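Local atomic coordinates of phosphoheptose isomerase (Neisseria gonorrhoeae, PDB entry 5I01), a protein that probably isomerises sedoheptulose 7-phosphate to D-glycero-D-manno-heptose 7-phosphate, working as a zinc-binding homotetramer of the SIS family at the start of heptose biosynthesis. Residues Ala20-Ala24 against Glu178-Leu182; Val108-Ala114 against Ala136-Met142. The protein carries 1 engineered substitution. The contacts are given in a common frame with arbitrary orientation. Residue numbers count along the deposited sequence, not the author numbering.

Contact 1: Ala20-Ala24 against Glu178-Leu182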
ATOM      1  N   ALA A  20      -3.077  -6.117 -31.181  1.00 34.02           N
ATOM      2  CA  ALA A  20      -1.855  -6.186 -30.364  1.00 33.38           C
ATOM      3  C   ALA A  20      -1.572  -7.575 -29.823  1.00 33.43           C
ATOM      4  O   ALA A  20      -0.422  -7.995 -29.783  1.00 33.58           O
ATOM      5  CB  ALA A  20      -1.916  -5.189 -29.226  1.00 31.59           C
ATOM      6  N   LYS A  21      -2.623  -8.280 -29.422  1.00 35.72           N
ATOM      7  CA  LYS A  21      -2.480  -9.627 -28.878  1.00 37.90           C
ATOM      8  C   LYS A  21      -2.257 -10.684 -29.951  1.00 36.09           C
ATOM      9  O   LYS A  21      -1.553 -11.653 -29.708  1.00 34.63           O
ATOM     10  CB  LYS A  21      -3.675  -9.994 -27.986  1.00 42.48           C
ATOM     11  CG  LYS A  21      -3.591  -9.368 -26.601  1.00 46.10           C
ATOM     12  CD  LYS A  21      -4.636  -9.939 -25.659  1.00 50.68           C
ATOM     13  CE  LYS A  21      -4.405  -9.468 -24.231  1.00 52.96           C
ATOM     14  NZ  LYS A  21      -4.373  -7.984 -24.113  1.00 56.27           N
ATOM     15  N   GLN A  22      -2.844 -10.498 -31.128  1.00 36.20           N
ATOM     16  CA  GLN A  22      -2.577 -11.386 -32.264  1.00 36.85           C
ATOM     17  C   GLN A  22      -1.099 -11.371 -32.716  1.00 39.88           C
ATOM     18  O   GLN A  22      -0.564 -12.405 -33.120  1.00 39.41           O
ATOM     19  CB  GLN A  22      -3.519 -11.059 -33.427  1.00 35.55           C
ATOM     20  CG  GLN A  22      -4.959 -11.458 -33.142  1.00 35.22           C
ATOM     21  CD  GLN A  22      -5.947 -11.032 -34.219  1.00 35.30           C
ATOM     22  OE1 GLN A  22      -5.889  -9.916 -34.737  1.00 33.89           O
ATOM     23  NE2 GLN A  22      -6.878 -11.921 -34.545  1.00 36.29           N
ATOM     24  N   GLU A  23      -0.444 -10.214 -32.624  1.00 44.30           N
ATOM     25  CA  GLU A  23       0.975 -10.087 -32.980  1.00 47.62           C
ATOM     26  C   GLU A  23       1.894 -10.666 -31.915  1.00 47.43           C
ATOM     27  O   GLU A  23       2.833 -11.391 -32.230  1.00 48.08           O
ATOM     28  CB  GLU A  23       1.346  -8.622 -33.232  1.00 50.43           C
ATOM     29  CG  GLU A  23       0.607  -7.976 -34.404  1.00 55.17           C
ATOM     30  CD  GLU A  23       0.883  -8.642 -35.750  1.00 57.52           C
ATOM     31  OE1 GLU A  23       2.036  -9.072 -36.001  1.00 57.69           O
ATOM     32  OE2 GLU A  23      -0.066  -8.725 -36.561  1.00 58.89           O
ATOM     33  N   ALA A  24       1.634 -10.337 -30.655  1.00 47.96           N
ATOM     34  CA  ALA A  24       2.405 -10.905 -29.538  1.00 47.86           C
ATOM     35  C   ALA A  24       2.301 -12.434 -29.477  1.00 47.33           C
ATOM     36  O   ALA A  24       3.242 -13.094 -29.062  1.00 46.59           O
ATOM     37  CB  ALA A  24       1.969 -10.289 -28.215  1.00 49.22           C
ATOM     38  N   GLU A 178      -1.756  -4.160 -21.023  1.00 32.51           N
ATOM     39  CA  GLU A 178      -2.776  -5.197 -21.232  1.00 32.96           C
ATOM     40  C   GLU A 178      -2.185  -6.538 -21.663  1.00 34.03           C
ATOM     41  O   GLU A 178      -2.679  -7.585 -21.246  1.00 35.72           O
ATOM     42  CB  GLU A 178      -3.802  -4.733 -22.254  1.00 32.82           C
ATOM     43  CG  GLU A 178      -4.660  -3.582 -21.753  1.00 33.92           C
ATOM     44  CD  GLU A 178      -5.313  -2.779 -22.869  1.00 35.22           C
ATOM     45  OE1 GLU A 178      -5.332  -3.251 -24.036  1.00 34.51           O
ATOM     46  OE2 GLU A 178      -5.809  -1.655 -22.575  1.00 35.01           O
ATOM     47  N   ASN A 179      -1.151  -6.495 -22.508  1.00 34.06           N
ATOM     48  CA  ASN A 179      -0.379  -7.694 -22.869  1.00 34.63           C
ATOM     49  C   ASN A 179       0.458  -8.210 -21.677  1.00 32.61           C
ATOM     50  O   ASN A 179       0.605  -9.416 -21.495  1.00 32.66           O
ATOM     51  CB  ASN A 179       0.530  -7.436 -24.092  1.00 35.77           C
ATOM     52  CG  ASN A 179      -0.233  -7.427 -25.398  1.00 38.46           C
ATOM     53  OD1 ASN A 179      -0.067  -8.310 -26.243  1.00 42.49           O
ATOM     54  ND2 ASN A 179      -1.090  -6.435 -25.569  1.00 40.26           N
ATOM     55  N   HIS A 180       1.008  -7.305 -20.876  1.00 30.24           N
ATOM     56  CA  HIS A 180       1.773  -7.699 -19.702  1.00 29.43           C
ATOM     57  C   HIS A 180       0.968  -8.567 -18.725  1.00 29.19           C
ATOM     58  O   HIS A 180       1.485  -9.570 -18.210  1.00 26.71           O
ATOM     59  CB  HIS A 180       2.335  -6.472 -18.967  1.00 29.30           C
ATOM     60  CG  HIS A 180       3.552  -5.877 -19.603  1.00 28.66           C
ATOM     61  ND1 HIS A 180       4.084  -4.672 -19.195  1.00 28.68           N
ATOM     62  CD2 HIS A 180       4.351  -6.321 -20.601  1.00 28.11           C
ATOM     63  CE1 HIS A 180       5.155  -4.398 -19.917  1.00 28.18           C
ATOM     64  NE2 HIS A 180       5.332  -5.381 -20.781  1.00 28.76           N
ATOM     65  N   ILE A 181      -0.282  -8.186 -18.468  1.00 28.84           N
ATOM     66  CA  ILE A 181      -1.105  -8.927 -17.511  1.00 30.70           C
ATOM     67  C   ILE A 181      -1.511 -10.295 -18.066  1.00 29.73           C
ATOM     68  O   ILE A 181      -1.581 -11.259 -17.313  1.00 28.94           O
ATOM     69  CB  ILE A 181      -2.319  -8.104 -16.984  1.00 32.72           C
ATOM     70  CG1 ILE A 181      -2.879  -8.735 -15.713  1.00 35.14           C
ATOM     71  CG2 ILE A 181      -3.428  -7.955 -18.014  1.00 32.51           C
ATOM     72  CD1 ILE A 181      -1.905  -8.672 -14.546  1.00 37.87           C
ATOM     73  N   LEU A 182      -1.765 -10.371 -19.375  1.00 28.43           N
ATOM     74  CA  LEU A 182      -1.948 -11.648 -20.050  1.00 28.81           C
ATOM     75  C   LEU A 182      -0.713 -12.532 -19.842  1.00 29.32           C
ATOM     76  O   LEU A 182      -0.846 -13.687 -19.434  1.00 28.12           O
ATOM     77  CB  LEU A 182      -2.233 -11.451 -21.553  1.00 29.82           C
ATOM     78  CG  LEU A 182      -2.178 -12.690 -22.464  1.00 30.23           C
ATOM     79  CD1 LEU A 182      -3.128 -13.771 -21.972  1.00 30.99           C
ATOM     80  CD2 LEU A 182      -2.488 -12.333 -23.906  1.00 30.67           C
TER
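Segments of two helices of the SIS-family subunit, 6-27 and 173-193, cross here at -51°, their axes 10.8 Å apart, a spacing bridged by long side chains. A20 comes first: its methyl faces the second helix, and CB lies 4.0 Å from ND2 of N179, an amide already engaged by the backbone oxygen of R175 one turn earlier. K21 makes the largest contribution to the interface. Extended through chi3, it runs across to helix 173-193, its aliphatic part against L182, with CE 3.5 Å from CD2. One turn beyond A20, A24 returns to the interface, its CB 3.5 Å from OD1 of N179. E178 turns its carboxylate to R175 (a salt bridge) and S17 of its own chain and to H185 of a second subunit. Since H185 is also a zinc ligand, this buried helix pair borders the metal site as well as a subunit interface, where the ammonium of K21 lies close to the like-charged K21 of the second subunit. Across the pair itself, that ammonium reaches the main chain of helix 173-193 in a weak hydrogen bond, K21 NZ to E178 O at 3.4 Å.

Contact 2: Val108-Ala114 against Ala136-Met142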
ATOM      1  N   VAL A 108      16.035  -4.733  -3.326  1.00 32.95           N
ATOM      2  CA  VAL A 108      16.684  -5.911  -3.922  1.00 32.68           C
ATOM      3  C   VAL A 108      17.932  -6.261  -3.116  1.00 33.73           C
ATOM      4  O   VAL A 108      18.137  -7.422  -2.788  1.00 34.07           O
ATOM      5  CB  VAL A 108      17.031  -5.703  -5.416  1.00 31.47           C
ATOM      6  CG1 VAL A 108      17.850  -6.865  -5.958  1.00 31.92           C
ATOM      7  CG2 VAL A 108      15.760  -5.543  -6.249  1.00 31.86           C
ATOM      8  N   ARG A 109      18.744  -5.254  -2.785  1.00 36.11           N
ATOM      9  CA  ARG A 109      19.896  -5.447  -1.885  1.00 38.24           C
ATOM     10  C   ARG A 109      19.507  -5.945  -0.480  1.00 36.67           C
ATOM     11  O   ARG A 109      20.246  -6.718   0.104  1.00 36.16           O
ATOM     12  CB  ARG A 109      20.770  -4.181  -1.789  1.00 41.21           C
ATOM     13  CG  ARG A 109      21.753  -4.017  -2.947  1.00 44.14           C
ATOM     14  CD  ARG A 109      22.821  -2.964  -2.673  1.00 47.59           C
ATOM     15  NE  ARG A 109      22.292  -1.597  -2.765  1.00 53.06           N
ATOM     16  CZ  ARG A 109      22.048  -0.920  -3.901  1.00 57.70           C
ATOM     17  NH1 ARG A 109      22.276  -1.461  -5.106  1.00 58.18           N
ATOM     18  NH2 ARG A 109      21.561   0.325  -3.834  1.00 57.74           N
ATOM     19  N   ALA A 110      18.360  -5.521   0.047  1.00 35.88           N
ATOM     20  CA  ALA A 110      17.838  -6.063   1.314  1.00 34.60           C
ATOM     21  C   ALA A 110      17.413  -7.531   1.208  1.00 34.34           C
ATOM     22  O   ALA A 110      17.938  -8.390   1.921  1.00 32.84           O
ATOM     23  CB  ALA A 110      16.664  -5.234   1.804  1.00 35.70           C
ATOM     24  N   LEU A 111      16.465  -7.804   0.311  1.00 33.92           N
ATOM     25  CA  LEU A 111      15.779  -9.102   0.252  1.00 34.14           C
ATOM     26  C   LEU A 111      16.441 -10.162  -0.627  1.00 34.27           C
ATOM     27  O   LEU A 111      16.341 -11.342  -0.328  1.00 35.23           O
ATOM     28  CB  LEU A 111      14.334  -8.906  -0.217  1.00 34.14           C
ATOM     29  CG  LEU A 111      13.484  -7.931   0.607  1.00 34.92           C
ATOM     30  CD1 LEU A 111      12.069  -7.884   0.062  1.00 35.20           C
ATOM     31  CD2 LEU A 111      13.462  -8.303   2.083  1.00 35.43           C
ATOM     32  N   GLY A 112      17.092  -9.749  -1.709  1.00 35.24           N
ATOM     33  CA  GLY A 112      17.577 -10.674  -2.737  1.00 36.51           C
ATOM     34  C   GLY A 112      18.692 -11.590  -2.276  1.00 37.10           C
ATOM     35  O   GLY A 112      19.490 -11.232  -1.407  1.00 38.28           O
ATOM     36  N   ARG A 113      18.719 -12.794  -2.828  1.00 38.30           N
ATOM     37  CA  ARG A 113      19.829 -13.723  -2.613  1.00 40.91           C
ATOM     38  C   ARG A 113      20.172 -14.347  -3.959  1.00 39.56           C
ATOM     39  O   ARG A 113      19.455 -14.153  -4.934  1.00 40.00           O
ATOM     40  CB  ARG A 113      19.469 -14.808  -1.597  1.00 43.03           C
ATOM     41  CG  ARG A 113      19.024 -14.311  -0.226  1.00 47.08           C
ATOM     42  CD  ARG A 113      20.183 -13.837   0.646  1.00 51.53           C
ATOM     43  NE  ARG A 113      19.745 -13.583   2.030  1.00 54.88           N
ATOM     44  CZ  ARG A 113      19.371 -12.398   2.541  1.00 56.02           C
ATOM     45  NH1 ARG A 113      19.373 -11.271   1.820  1.00 54.63           N
ATOM     46  NH2 ARG A 113      18.991 -12.337   3.818  1.00 57.21           N
ATOM     47  N   ALA A 114      21.277 -15.081  -4.007  1.00 39.67           N
ATOM     48  CA  ALA A 114      21.697 -15.784  -5.221  1.00 37.81           C
ATOM     49  C   ALA A 114      20.649 -16.819  -5.603  1.00 36.87           C
ATOM     50  O   ALA A 114      20.122 -17.523  -4.729  1.00 37.13           O
ATOM     51  CB  ALA A 114      23.041 -16.462  -5.004  1.00 37.48           C
ATOM     52  N   ALA A 136      21.385  -4.224  -9.434  1.00 34.83           N
ATOM     53  CA  ALA A 136      21.456  -4.842  -8.107  1.00 33.29           C
ATOM     54  C   ALA A 136      21.187  -6.339  -8.142  1.00 32.31           C
ATOM     55  O   ALA A 136      21.836  -7.092  -7.418  1.00 33.46           O
ATOM     56  CB  ALA A 136      20.495  -4.168  -7.154  1.00 33.10           C
ATOM     57  N   ALA A 137      20.232  -6.756  -8.976  1.00 31.21           N
ATOM     58  CA  ALA A 137      19.935  -8.168  -9.182  1.00 30.88           C
ATOM     59  C   ALA A 137      21.128  -8.902  -9.807  1.00 32.47           C
ATOM     60  O   ALA A 137      21.450 -10.033  -9.407  1.00 31.41           O
ATOM     61  CB  ALA A 137      18.702  -8.328 -10.054  1.00 30.96           C
ATOM     62  N   HIS A 138      21.785  -8.267 -10.780  1.00 32.94           N
ATOM     63  CA  HIS A 138      22.979  -8.870 -11.375  1.00 35.10           C
ATOM     64  C   HIS A 138      24.106  -8.999 -10.347  1.00 37.90           C
ATOM     65  O   HIS A 138      24.655 -10.089 -10.188  1.00 40.16           O
ATOM     66  CB  HIS A 138      23.431  -8.133 -12.641  1.00 33.02           C
ATOM     67  CG  HIS A 138      22.605  -8.459 -13.850  1.00 32.85           C
ATOM     68  ND1 HIS A 138      22.446  -7.584 -14.904  1.00 32.13           N
ATOM     69  CD2 HIS A 138      21.882  -9.562 -14.168  1.00 32.47           C
ATOM     70  CE1 HIS A 138      21.667  -8.132 -15.818  1.00 31.85           C
ATOM     71  NE2 HIS A 138      21.315  -9.335 -15.399  1.00 32.86           N
ATOM     72  N   GLU A 139      24.398  -7.920  -9.619  1.00 40.72           N
ATOM     73  CA  GLU A 139      25.392  -7.941  -8.523  1.00 43.11           C
ATOM     74  C   GLU A 139      25.102  -9.000  -7.441  1.00 40.98           C
ATOM     75  O   GLU A 139      26.042  -9.542  -6.856  1.00 39.09           O
ATOM     76  CB  GLU A 139      25.564  -6.537  -7.898  1.00 48.19           C
ATOM     77  CG  GLU A 139      26.398  -5.589  -8.770  1.00 55.55           C
ATOM     78  CD  GLU A 139      26.126  -4.088  -8.563  1.00 62.66           C
ATOM     79  OE1 GLU A 139      25.063  -3.707  -8.010  1.00 65.79           O
ATOM     80  OE2 GLU A 139      26.986  -3.271  -8.986  1.00 64.34           O
ATOM     81  N   ARG A 140      23.822  -9.315  -7.202  1.00 38.65           N
ATOM     82  CA  ARG A 140      23.451 -10.417  -6.295  1.00 39.35           C
ATOM     83  C   ARG A 140      23.383 -11.813  -6.907  1.00 37.75           C
ATOM     84  O   ARG A 140      22.963 -12.743  -6.218  1.00 36.42           O
ATOM     85  CB  ARG A 140      22.097 -10.149  -5.612  1.00 40.92           C
ATOM     86  CG  ARG A 140      22.162  -9.264  -4.393  1.00 43.92           C
ATOM     87  CD  ARG A 140      23.036  -9.816  -3.272  1.00 45.31           C
ATOM     88  NE  ARG A 140      23.435  -8.697  -2.435  1.00 46.49           N
ATOM     89  CZ  ARG A 140      22.671  -8.137  -1.506  1.00 48.09           C
ATOM     90  NH1 ARG A 140      21.456  -8.613  -1.239  1.00 49.98           N
ATOM     91  NH2 ARG A 140      23.135  -7.098  -0.824  1.00 51.20           N
ATOM     92  N   ASP A 141      23.786 -11.972  -8.169  1.00 38.33           N
ATOM     93  CA  ASP A 141      23.687 -13.260  -8.883  1.00 38.45           C
ATOM     94  C   ASP A 141      22.253 -13.822  -8.946  1.00 37.30           C
ATOM     95  O   ASP A 141      22.013 -15.028  -8.734  1.00 35.45           O
ATOM     96  CB  ASP A 141      24.681 -14.276  -8.294  1.00 39.58           C
ATOM     97  CG  ASP A 141      26.117 -13.803  -8.394  1.00 41.67           C
ATOM     98  OD1 ASP A 141      26.613 -13.587  -9.524  1.00 44.43           O
ATOM     99  OD2 ASP A 141      26.756 -13.644  -7.343  1.00 45.00           O
ATOM    100  N   MET A 142      21.316 -12.916  -9.232  1.00 37.06           N
ATOM    101  CA  MET A 142      19.917 -13.247  -9.486  1.00 37.61           C
ATOM    102  C   MET A 142      19.676 -13.168 -10.989  1.00 37.91           C
ATOM    103  O   MET A 142      20.306 -12.368 -11.681  1.00 39.16           O
ATOM    104  CB  MET A 142      18.984 -12.239  -8.806  1.00 37.67           C
ATOM    105  CG  MET A 142      19.024 -12.193  -7.289  1.00 36.89           C
ATOM    106  SD  MET A 142      18.189 -10.715  -6.639  1.00 35.08           S
ATOM    107  CE  MET A 142      16.512 -10.949  -7.193  1.00 35.20           C
TER
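R140 dominates this junction between two helix C-termini. With chi1 and chi2 both m and chi3 t, it carries its guanidinium to the carbonyls at the end of helix 105-111: NH1 donates to R109 O at 2.6 Å and to G112 O at 3.3 Å, while NH2 adds a weak bond to R109 O at 3.1 Å. R109 CG lies over one guanidinium face. R113, with m chi1 and chi2, folds back so that its own NH1 reaches A110 O and G112 O, both at 3.2 Å; two arginines thus bind carbonyl oxygens at the same helix end. Nearby, V108 in the t rotamer sets CG1 4.0 Å from A136 CB and 3.9 Å from SD of M142. A side chain at G112 would clash with that sulfur. Helix 128-139 ends in a Schellman motif with D141, at positive phi, as C-prime. R109 itself pairs with E78 of a third subunit. The end of helix 128-139 packs on parallel strands 117-122 and 143-149, A137 and M142 touching L118 and A137 also V144, while V108 of helix 105-111 touches L84.

From the N terminus, helix 6-27 supplies the first half of contact 1, whose partner arrives only with the final helix, 173-193; the loop so closed spans 153 residues and includes the entire parallel sheet. Contact 2 is nested inside it. Its loop of 21 residues contains strand 117-122 and the first part of helix 128-139; together with strand 143-149, which follows the contact, these form a beta-alpha-beta unit of the alpha/beta core. The two contacts lie on opposite sides of the chain's centre, with their own centres 29 Å apart and nearest atoms about 17 Å apart. Contact 1 joins the terminal helices near the zinc site, whereas contact 2 ties successive core helices away from it.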